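Local structure of Glyoxalase/bleomycin resistance protein/dioxygenase (Sphaerobacter thermophilus, 4HC5) at residues A[77-91]-A[120-133]. The protein belongs to the vicinal-oxygen-chelate (glyoxalase/bleomycin resistance/dioxygenase) superfamily and may act as a dioxygenase. Residues are numbered along the deposited sequence; the frame is centred on the assembly and turned at random.
Sequences PGGYTGISLITRDID and FSDPDGNQFFLVEE
The methyl CG2 of Thr-81 lies over one face of the Phe-128 ring, 4.1 Å above its plane and offset toward the rim, while CG2 of Ile-83 meets the same ring at its edge. The Phe-120 ring takes CB of Phe-128 on one face; CD1 of Leu-85 reaches CZ of Phe-120 at 3.8 Å. At the Phe-129 ring, OG of Ser-84 sits at the edge, in plane. These contacts join the parallel strands 79-87 and 126-132 of one four-stranded βαβββ module of the vicinal-oxygen-chelate fold.

The evidence for parallel pairing lies in the backbone bonds: Leu-85 donates to Phe-129 O and accepts from Val-131 N, so that it straddles Leu-130, and Thr-87 does the same around Glu-132, with Val-131 O and Glu-133 N. Between Tyr-80 and Ser-84 the register slips by two residues, a beta bulge. There, OG1 of Thr-81, placed between its own backbone N and carbonyl carbon (chi1 59°), lies 2.7 Å from Gln-127 O and donates to it. Thr-81 N grips that oxygen too, and OG1 accepts from Ile-83 N, an ST turn. Before the bulge, OD1 of Asn-126 accepts from Gly-78 N at 2.9 Å, the donor standing above the carbonyl plane; ND2 of Asn-126 is held by Asp-122 OD2, which also binds Tyr-31.

Ser-84 to Ile-86 pair antiparallel with a strand of the second subunit, which continues the sheet. At the far end, Glu-132 OE2 accepts from Ile-90 N at the start of helix 90-99 with an almost straight N-H...O angle of 170°, and water 2 donates to the same oxygen. NE of Arg-88, with the oxygen near its guanidinium plane, comes to Glu-133 OE2 from above the carboxylate plane, 2.8 Å away, in a salt bridge.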
ATOM      1  N   PRO A  77      -9.247   0.747 -12.598  1.00 16.86           N
ATOM      2  CA  PRO A  77      -9.184  -0.518 -11.962  1.00 17.48           C
ATOM      3  C   PRO A  77      -8.538  -1.589 -12.805  1.00 19.41           C
ATOM      4  O   PRO A  77      -8.454  -1.486 -14.044  1.00 19.52           O
ATOM      5  CB  PRO A  77     -10.665  -0.864 -11.749  1.00 17.11           C
ATOM      6  CG  PRO A  77     -11.396   0.427 -11.813  1.00 16.83           C
ATOM      7  CD  PRO A  77     -10.642   1.170 -12.851  1.00 18.53           C
ATOM      8  N   GLY A  78      -8.046  -2.638 -12.119  1.00 18.87           N
ATOM      9  CA  GLY A  78      -7.605  -3.867 -12.765  1.00 20.38           C
ATOM     10  C   GLY A  78      -6.093  -3.978 -12.862  1.00 18.50           C
ATOM     11  O   GLY A  78      -5.395  -2.948 -12.974  1.00 25.01           O
ATOM     12  N   GLY A  79      -5.607  -5.186 -12.814  1.00 20.91           N
ATOM     13  CA  GLY A  79      -4.202  -5.415 -12.897  1.00 21.89           C
ATOM     14  C   GLY A  79      -3.532  -5.661 -11.564  1.00 19.40           C
ATOM     15  O   GLY A  79      -4.139  -5.694 -10.547  1.00 17.62           O
ATOM     16  N   TYR A  80      -2.228  -5.842 -11.628  1.00 25.37           N
ATOM     17  CA  TYR A  80      -1.419  -6.005 -10.423  1.00 24.20           C
ATOM     18  C   TYR A  80      -1.475  -4.813  -9.537  1.00 22.85           C
ATOM     19  O   TYR A  80      -1.185  -3.765  -9.968  1.00 27.22           O
ATOM     20  CB  TYR A  80       0.032  -6.242 -10.798  1.00 22.29           C
ATOM     21  CG  TYR A  80       0.169  -7.524 -11.451  1.00 28.07           C
ATOM     22  CD1 TYR A  80      -0.041  -8.693 -10.760  1.00 23.47           C
ATOM     23  CD2 TYR A  80       0.455  -7.591 -12.801  1.00 27.09           C
ATOM     24  CE1 TYR A  80       0.060  -9.911 -11.394  1.00 24.29           C
ATOM     25  CE2 TYR A  80       0.568  -8.799 -13.442  1.00 36.51           C
ATOM     26  CZ  TYR A  80       0.358  -9.944 -12.734  1.00 34.77           C
ATOM     27  OH  TYR A  80       0.472 -11.114 -13.386  1.00 43.49           O
ATOM     28  N   THR A  81      -1.863  -5.005  -8.288  1.00 20.68           N
ATOM     29  CA  THR A  81      -1.949  -3.906  -7.355  1.00 19.34           C
ATOM     30  C   THR A  81      -0.609  -3.593  -6.715  1.00 18.60           C
ATOM     31  O   THR A  81      -0.435  -2.545  -6.213  1.00 21.81           O
ATOM     32  CB  THR A  81      -2.917  -4.195  -6.209  1.00 18.26           C
ATOM     33  OG1 THR A  81      -2.503  -5.356  -5.511  1.00 17.46           O
ATOM     34  CG2 THR A  81      -4.335  -4.376  -6.714  1.00 18.26           C
ATOM     35  N   GLY A  82       0.274  -4.560  -6.731  1.00 18.26           N
ATOM     36  CA  GLY A  82       1.541  -4.421  -5.963  1.00 18.69           C
ATOM     37  C   GLY A  82       1.305  -4.645  -4.481  1.00 17.02           C
ATOM     38  O   GLY A  82       2.188  -4.440  -3.659  1.00 16.98           O
ATOM     39  N   ILE A  83       0.100  -5.045  -4.092  1.00 17.17           N
ATOM     40  CA  ILE A  83      -0.266  -5.331  -2.670  1.00 16.47           C
ATOM     41  C   ILE A  83      -0.198  -6.830  -2.465  1.00 18.00           C
ATOM     42  O   ILE A  83      -0.820  -7.630  -3.161  1.00 18.51           O
ATOM     43  CB  ILE A  83      -1.626  -4.764  -2.267  1.00 17.88           C
ATOM     44  CG1 ILE A  83      -1.591  -3.240  -2.329  1.00 18.30           C
ATOM     45  CG2 ILE A  83      -2.050  -5.225  -0.860  1.00 19.25           C
ATOM     46  CD1 ILE A  83      -2.947  -2.525  -2.244  1.00 19.73           C
ATOM     47  N   SER A  84       0.539  -7.199  -1.413  1.00 16.35           N
ATOM     48  CA  SER A  84       0.615  -8.592  -0.980  1.00 16.77           C
ATOM     49  C   SER A  84      -0.084  -8.685   0.378  1.00 15.97           C
ATOM     50  O   SER A  84       0.031  -7.790   1.238  1.00 17.29           O
ATOM     51  CB  SER A  84       2.029  -9.092  -0.859  1.00 17.52           C
ATOM     52  OG  SER A  84       2.726  -9.017  -2.101  1.00 21.94           O
ATOM     53  N   LEU A  85      -0.822  -9.746   0.568  1.00 15.96           N
ATOM     54  CA  LEU A  85      -1.665 -10.008   1.728  1.00 15.74           C
ATOM     55  C   LEU A  85      -1.176 -11.300   2.409  1.00 15.67           C
ATOM     56  O   LEU A  85      -0.879 -12.269   1.731  1.00 18.37           O
ATOM     57  CB  LEU A  85      -3.122 -10.177   1.311  1.00 17.08           C
ATOM     58  CG  LEU A  85      -3.767  -8.978   0.590  1.00 16.48           C
ATOM     59  CD1 LEU A  85      -5.182  -9.371   0.079  1.00 17.79           C
ATOM     60  CD2 LEU A  85      -3.799  -7.725   1.466  1.00 17.55           C
ATOM     61  N   ILE A  86      -1.195 -11.280   3.750  1.00 16.34           N
ATOM     62  CA  ILE A  86      -0.830 -12.456   4.541  1.00 17.16           C
ATOM     63  C   ILE A  86      -2.079 -13.121   5.129  1.00 17.04           C
ATOM     64  O   ILE A  86      -3.011 -12.444   5.602  1.00 19.23           O
ATOM     65  CB  ILE A  86       0.124 -12.085   5.711  1.00 17.24           C
ATOM     66  CG1 ILE A  86       1.446 -11.556   5.131  1.00 19.28           C
ATOM     67  CG2 ILE A  86       0.353 -13.251   6.647  1.00 18.86           C
ATOM     68  CD1 ILE A  86       2.231 -12.435   4.229  1.00 24.76           C
ATOM     69  N   THR A  87      -2.078 -14.456   5.074  1.00 18.28           N
ATOM     70  CA  THR A  87      -3.056 -15.266   5.777  1.00 18.85           C
ATOM     71  C   THR A  87      -2.267 -16.272   6.624  1.00 18.98           C
ATOM     72  O   THR A  87      -1.184 -16.684   6.257  1.00 19.80           O
ATOM     73  CB  THR A  87      -4.012 -16.011   4.801  1.00 19.15           C
ATOM     74  OG1 THR A  87      -4.979 -16.730   5.559  1.00 22.13           O
ATOM     75  CG2 THR A  87      -3.252 -16.976   3.881  1.00 20.26           C
ATOM     76  N   ARG A  88      -2.847 -16.650   7.737  1.00 20.87           N
ATOM     77  CA  ARG A  88      -2.249 -17.697   8.574  1.00 23.48           C
ATOM     78  C   ARG A  88      -2.567 -19.137   8.170  1.00 22.69           C
ATOM     79  O   ARG A  88      -1.922 -20.083   8.620  1.00 27.69           O
ATOM     80  CB  ARG A  88      -2.551 -17.442  10.051  1.00 25.29           C
ATOM     81  CG  ARG A  88      -1.985 -16.074  10.461  1.00 29.90           C
ATOM     82  CD  ARG A  88      -1.607 -15.925  11.940  1.00 39.57           C
ATOM     83  NE  ARG A  88      -1.105 -14.542  12.129  1.00 44.00           N
ATOM     84  CZ  ARG A  88      -1.845 -13.462  12.395  1.00 47.02           C
ATOM     85  NH1 ARG A  88      -1.263 -12.256  12.520  1.00 48.35           N
ATOM     86  NH2 ARG A  88      -3.164 -13.567  12.546  1.00 45.79           N
ATOM     87  N   ASP A  89      -3.581 -19.332   7.329  1.00 22.88           N
ATOM     88  CA  ASP A  89      -3.983 -20.670   6.813  1.00 22.02           C
ATOM     89  C   ASP A  89      -4.456 -20.525   5.357  1.00 20.32           C
ATOM     90  O   ASP A  89      -5.564 -20.202   5.102  1.00 20.83           O
ATOM     91  CB  ASP A  89      -5.016 -21.316   7.707  1.00 22.23           C
ATOM     92  CG  ASP A  89      -5.337 -22.729   7.301  1.00 28.60           C
ATOM     93  OD1 ASP A  89      -5.023 -23.116   6.205  1.00 26.56           O
ATOM     94  OD2 ASP A  89      -5.928 -23.412   8.122  1.00 35.85           O
ATOM     95  N   ILE A  90      -3.537 -20.730   4.441  1.00 19.19           N
ATOM     96  CA  ILE A  90      -3.814 -20.514   3.035  1.00 19.09           C
ATOM     97  C   ILE A  90      -4.711 -21.595   2.422  1.00 21.10           C
ATOM     98  O   ILE A  90      -5.433 -21.315   1.536  1.00 19.21           O
ATOM     99  CB  ILE A  90      -2.544 -20.236   2.200  1.00 18.42           C
ATOM    100  CG1 ILE A  90      -2.939 -19.513   0.923  1.00 18.87           C
ATOM    101  CG2 ILE A  90      -1.782 -21.514   1.926  1.00 20.89           C
ATOM    102  CD1 ILE A  90      -1.805 -18.948   0.132  1.00 19.79           C
ATOM    103  N   ASP A  91      -4.678 -22.796   2.965  1.00 20.88           N
ATOM    104  CA  ASP A  91      -5.560 -23.845   2.479  1.00 20.98           C
ATOM    105  C   ASP A  91      -7.008 -23.476   2.829  1.00 22.54           C
ATOM    106  O   ASP A  91      -7.879 -23.596   2.041  1.00 22.59           O
ATOM    107  CB  ASP A  91      -5.199 -25.166   3.101  1.00 22.63           C
ATOM    108  CG  ASP A  91      -3.968 -25.745   2.527  1.00 27.61           C
ATOM    109  OD1 ASP A  91      -3.600 -25.414   1.419  1.00 32.68           O
ATOM    110  OD2 ASP A  91      -3.394 -26.557   3.224  1.00 39.66           O
ATOM    111  N   PHE A 120      -5.158 -13.943  -6.335  1.00 14.90           N
ATOM    112  CA  PHE A 120      -6.582 -13.807  -6.535  1.00 15.62           C
ATOM    113  C   PHE A 120      -6.909 -12.404  -6.961  1.00 16.09           C
ATOM    114  O   PHE A 120      -6.117 -11.455  -6.806  1.00 16.25           O
ATOM    115  CB  PHE A 120      -7.397 -14.257  -5.341  1.00 16.93           C
ATOM    116  CG  PHE A 120      -7.403 -13.265  -4.222  1.00 15.68           C
ATOM    117  CD1 PHE A 120      -8.354 -12.287  -4.161  1.00 17.14           C
ATOM    118  CD2 PHE A 120      -6.478 -13.373  -3.186  1.00 16.48           C
ATOM    119  CE1 PHE A 120      -8.361 -11.380  -3.125  1.00 19.25           C
ATOM    120  CE2 PHE A 120      -6.491 -12.445  -2.163  1.00 18.36           C
ATOM    121  CZ  PHE A 120      -7.428 -11.476  -2.131  1.00 18.40           C
ATOM    122  N   SER A 121      -8.087 -12.242  -7.492  1.00 16.24           N
ATOM    123  CA  SER A 121      -8.601 -10.931  -7.903  0.50 16.40           C
ATOM    124  C   SER A 121      -9.927 -10.573  -7.293  1.00 16.41           C
ATOM    125  O   SER A 121     -10.710 -11.404  -6.851  1.00 17.94           O
ATOM    126  CB  SER A 121      -8.780 -10.875  -9.423  0.50 19.74           C
ATOM    127  OG  SER A 121      -7.552 -11.074 -10.135  0.50 22.10           O
ATOM    128  N   ASP A 122     -10.121  -9.235  -7.227  1.00 15.30           N
ATOM    129  CA  ASP A 122     -11.413  -8.682  -6.814  1.00 17.56           C
ATOM    130  C   ASP A 122     -12.342  -8.624  -8.077  1.00 18.15           C
ATOM    131  O   ASP A 122     -11.919  -8.931  -9.185  1.00 17.34           O
ATOM    132  CB  ASP A 122     -11.281  -7.359  -6.062  1.00 15.86           C
ATOM    133  CG  ASP A 122     -10.994  -6.164  -6.926  1.00 16.02           C
ATOM    134  OD1 ASP A 122     -10.928  -6.238  -8.135  1.00 17.23           O
ATOM    135  OD2 ASP A 122     -10.841  -5.083  -6.259  1.00 16.42           O
ATOM    136  N   PRO A 123     -13.577  -8.125  -7.894  1.00 17.71           N
ATOM    137  CA  PRO A 123     -14.491  -8.092  -9.063  1.00 19.23           C
ATOM    138  C   PRO A 123     -14.065  -7.191 -10.200  1.00 19.39           C
ATOM    139  O   PRO A 123     -14.541  -7.327 -11.309  1.00 21.01           O
ATOM    140  CB  PRO A 123     -15.801  -7.617  -8.442  1.00 19.57           C
ATOM    141  CG  PRO A 123     -15.705  -8.190  -7.053  1.00 18.19           C
ATOM    142  CD  PRO A 123     -14.284  -7.922  -6.627  1.00 17.59           C
ATOM    143  N   ASP A 124     -13.268  -6.191  -9.889  1.00 17.79           N
ATOM    144  CA  ASP A 124     -12.727  -5.255 -10.896  1.00 16.54           C
ATOM    145  C   ASP A 124     -11.456  -5.753 -11.558  1.00 17.93           C
ATOM    146  O   ASP A 124     -10.877  -5.065 -12.374  1.00 18.83           O
ATOM    147  CB  ASP A 124     -12.486  -3.879 -10.328  1.00 17.26           C
ATOM    148  CG  ASP A 124     -13.744  -3.025 -10.167  1.00 19.56           C
ATOM    149  OD1 ASP A 124     -14.482  -2.839 -11.168  1.00 22.02           O
ATOM    150  OD2 ASP A 124     -13.985  -2.565  -9.012  1.00 18.17           O
ATOM    151  N   GLY A 125     -11.005  -6.934 -11.154  1.00 17.64           N
ATOM    152  CA  GLY A 125      -9.798  -7.453 -11.704  1.00 16.69           C
ATOM    153  C   GLY A 125      -8.491  -6.989 -11.038  1.00 17.28           C
ATOM    154  O   GLY A 125      -7.392  -7.262 -11.556  1.00 17.89           O
ATOM    155  N   ASN A 126      -8.649  -6.306  -9.907  1.00 14.89           N
ATOM    156  CA  ASN A 126      -7.416  -5.997  -9.113  1.00 15.41           C
ATOM    157  C   ASN A 126      -6.847  -7.291  -8.509  1.00 14.56           C
ATOM    158  O   ASN A 126      -7.566  -7.999  -7.816  1.00 17.54           O
ATOM    159  CB  ASN A 126      -7.772  -5.051  -7.991  1.00 15.18           C
ATOM    160  CG  ASN A 126      -8.224  -3.660  -8.486  1.00 15.06           C
ATOM    161  OD1 ASN A 126      -7.536  -3.066  -9.326  1.00 16.55           O
ATOM    162  ND2 ASN A 126      -9.350  -3.156  -7.977  1.00 16.65           N
ATOM    163  N   GLN A 127      -5.568  -7.491  -8.778  1.00 15.31           N
ATOM    164  CA  GLN A 127      -4.879  -8.718  -8.368  0.50 15.30           C
ATOM    165  C   GLN A 127      -3.975  -8.520  -7.136  1.00 15.58           C
ATOM    166  O   GLN A 127      -3.242  -7.543  -6.994  1.00 16.88           O
ATOM    167  CB  GLN A 127      -4.044  -9.301  -9.510  0.50 18.45           C
ATOM    168  CG  GLN A 127      -3.686 -10.787  -9.241  0.50 17.50           C
ATOM    169  CD  GLN A 127      -2.978 -11.444 -10.426  0.50 20.59           C
ATOM    170  OE1 GLN A 127      -3.428 -12.457 -11.026  0.50 25.93           O
ATOM    171  NE2 GLN A 127      -1.855 -10.904 -10.724  0.50 23.53           N
ATOM    172  N   PHE A 128      -4.168  -9.496  -6.244  1.00 16.47           N
ATOM    173  CA  PHE A 128      -3.350  -9.524  -4.983  1.00 15.41           C
ATOM    174  C   PHE A 128      -2.559 -10.813  -4.972  1.00 15.00           C
ATOM    175  O   PHE A 128      -3.046 -11.892  -5.356  1.00 16.92           O
ATOM    176  CB  PHE A 128      -4.270  -9.482  -3.760  1.00 16.81           C
ATOM    177  CG  PHE A 128      -5.118  -8.265  -3.677  1.00 16.13           C
ATOM    178  CD1 PHE A 128      -4.675  -7.118  -3.130  1.00 16.34           C
ATOM    179  CD2 PHE A 128      -6.376  -8.233  -4.238  1.00 18.45           C
ATOM    180  CE1 PHE A 128      -5.448  -5.988  -3.074  1.00 18.28           C
ATOM    181  CE2 PHE A 128      -7.152  -7.090  -4.234  1.00 18.75           C
ATOM    182  CZ  PHE A 128      -6.693  -5.951  -3.585  1.00 19.32           C
ATOM    183  N   PHE A 129      -1.386 -10.754  -4.330  1.00 15.23           N
ATOM    184  CA  PHE A 129      -0.559 -11.925  -4.009  1.00 14.83           C
ATOM    185  C   PHE A 129      -0.882 -12.305  -2.566  1.00 14.24           C
ATOM    186  O   PHE A 129      -0.840 -11.438  -1.688  1.00 17.28           O
ATOM    187  CB  PHE A 129       0.892 -11.543  -4.184  1.00 16.02           C
ATOM    188  CG  PHE A 129       1.888 -12.683  -4.072  1.00 16.58           C
ATOM    189  CD1 PHE A 129       1.681 -13.872  -4.773  1.00 16.89           C
ATOM    190  CD2 PHE A 129       3.095 -12.530  -3.397  1.00 18.63           C
ATOM    191  CE1 PHE A 129       2.644 -14.862  -4.720  1.00 19.01           C
ATOM    192  CE2 PHE A 129       4.048 -13.517  -3.367  1.00 19.11           C
ATOM    193  CZ  PHE A 129       3.802 -14.697  -4.064  1.00 18.80           C
ATOM    194  N   LEU A 130      -1.307 -13.559  -2.331  1.00 14.42           N
ATOM    195  CA  LEU A 130      -1.733 -14.076  -1.090  1.00 15.52           C
ATOM    196  C   LEU A 130      -0.677 -15.074  -0.630  1.00 14.69           C
ATOM    197  O   LEU A 130      -0.426 -16.064  -1.297  1.00 15.91           O
ATOM    198  CB  LEU A 130      -3.105 -14.747  -1.187  1.00 16.22           C
ATOM    199  CG  LEU A 130      -3.670 -15.323   0.083  1.00 16.95           C
ATOM    200  CD1 LEU A 130      -3.897 -14.244   1.143  1.00 19.24           C
ATOM    201  CD2 LEU A 130      -4.992 -16.111  -0.189  1.00 19.24           C
ATOM    202  N   VAL A 131      -0.102 -14.811   0.553  1.00 15.62           N
ATOM    203  CA  VAL A 131       1.008 -15.584   1.086  1.00 16.29           C
ATOM    204  C   VAL A 131       0.707 -16.080   2.486  1.00 17.42           C
ATOM    205  O   VAL A 131       0.150 -15.362   3.295  1.00 17.76           O
ATOM    206  CB  VAL A 131       2.328 -14.721   1.100  1.00 18.76           C
ATOM    207  CG1 VAL A 131       3.493 -15.630   1.528  1.00 21.25           C
ATOM    208  CG2 VAL A 131       2.575 -14.086  -0.238  1.00 22.14           C
ATOM    209  N   GLU A 132       1.050 -17.356   2.747  1.00 17.83           N
ATOM    210  CA  GLU A 132       0.859 -17.928   4.049  1.00 18.57           C
ATOM    211  C   GLU A 132       2.046 -17.501   4.919  1.00 22.67           C
ATOM    212  O   GLU A 132       3.192 -17.699   4.553  1.00 22.96           O
ATOM    213  CB  GLU A 132       0.816 -19.446   3.954  1.00 19.92           C
ATOM    214  CG  GLU A 132       0.409 -20.090   5.260  1.00 20.76           C
ATOM    215  CD  GLU A 132       0.079 -21.588   5.068  1.00 26.17           C
ATOM    216  OE1 GLU A 132       0.970 -22.425   4.661  1.00 33.44           O
ATOM    217  OE2 GLU A 132      -1.096 -21.878   5.281  1.00 24.92           O
ATOM    218  N   GLU A 133       1.707 -17.060   6.097  1.00 22.74           N
ATOM    219  CA  GLU A 133       2.681 -16.554   7.081  1.00 25.63           C
ATOM    220  C   GLU A 133       3.672 -17.590   7.471  1.00 34.99           C
ATOM    221  O   GLU A 133       3.263 -18.674   7.952  1.00 46.15           O
ATOM    222  CB  GLU A 133       1.960 -15.983   8.302  1.00 32.12           C
ATOM    223  CG  GLU A 133       2.884 -15.202   9.224  1.00 35.33           C
ATOM    224  CD  GLU A 133       2.133 -14.507  10.379  1.00 32.56           C
ATOM    225  OE1 GLU A 133       2.282 -13.273  10.501  1.00 49.65           O
ATOM    226  OE2 GLU A 133       1.435 -15.214  11.183  1.00 45.43           O
ATOM    227  OXT GLU A 133       4.919 -17.312   7.351  1.00 50.53           O
TER
HETATM  228  O   HOH W   1       0.856 -19.518   9.189  1.00 41.87           O
HETATM  229  O   HOH W   2      -2.689 -23.938   4.789  1.00 34.07           O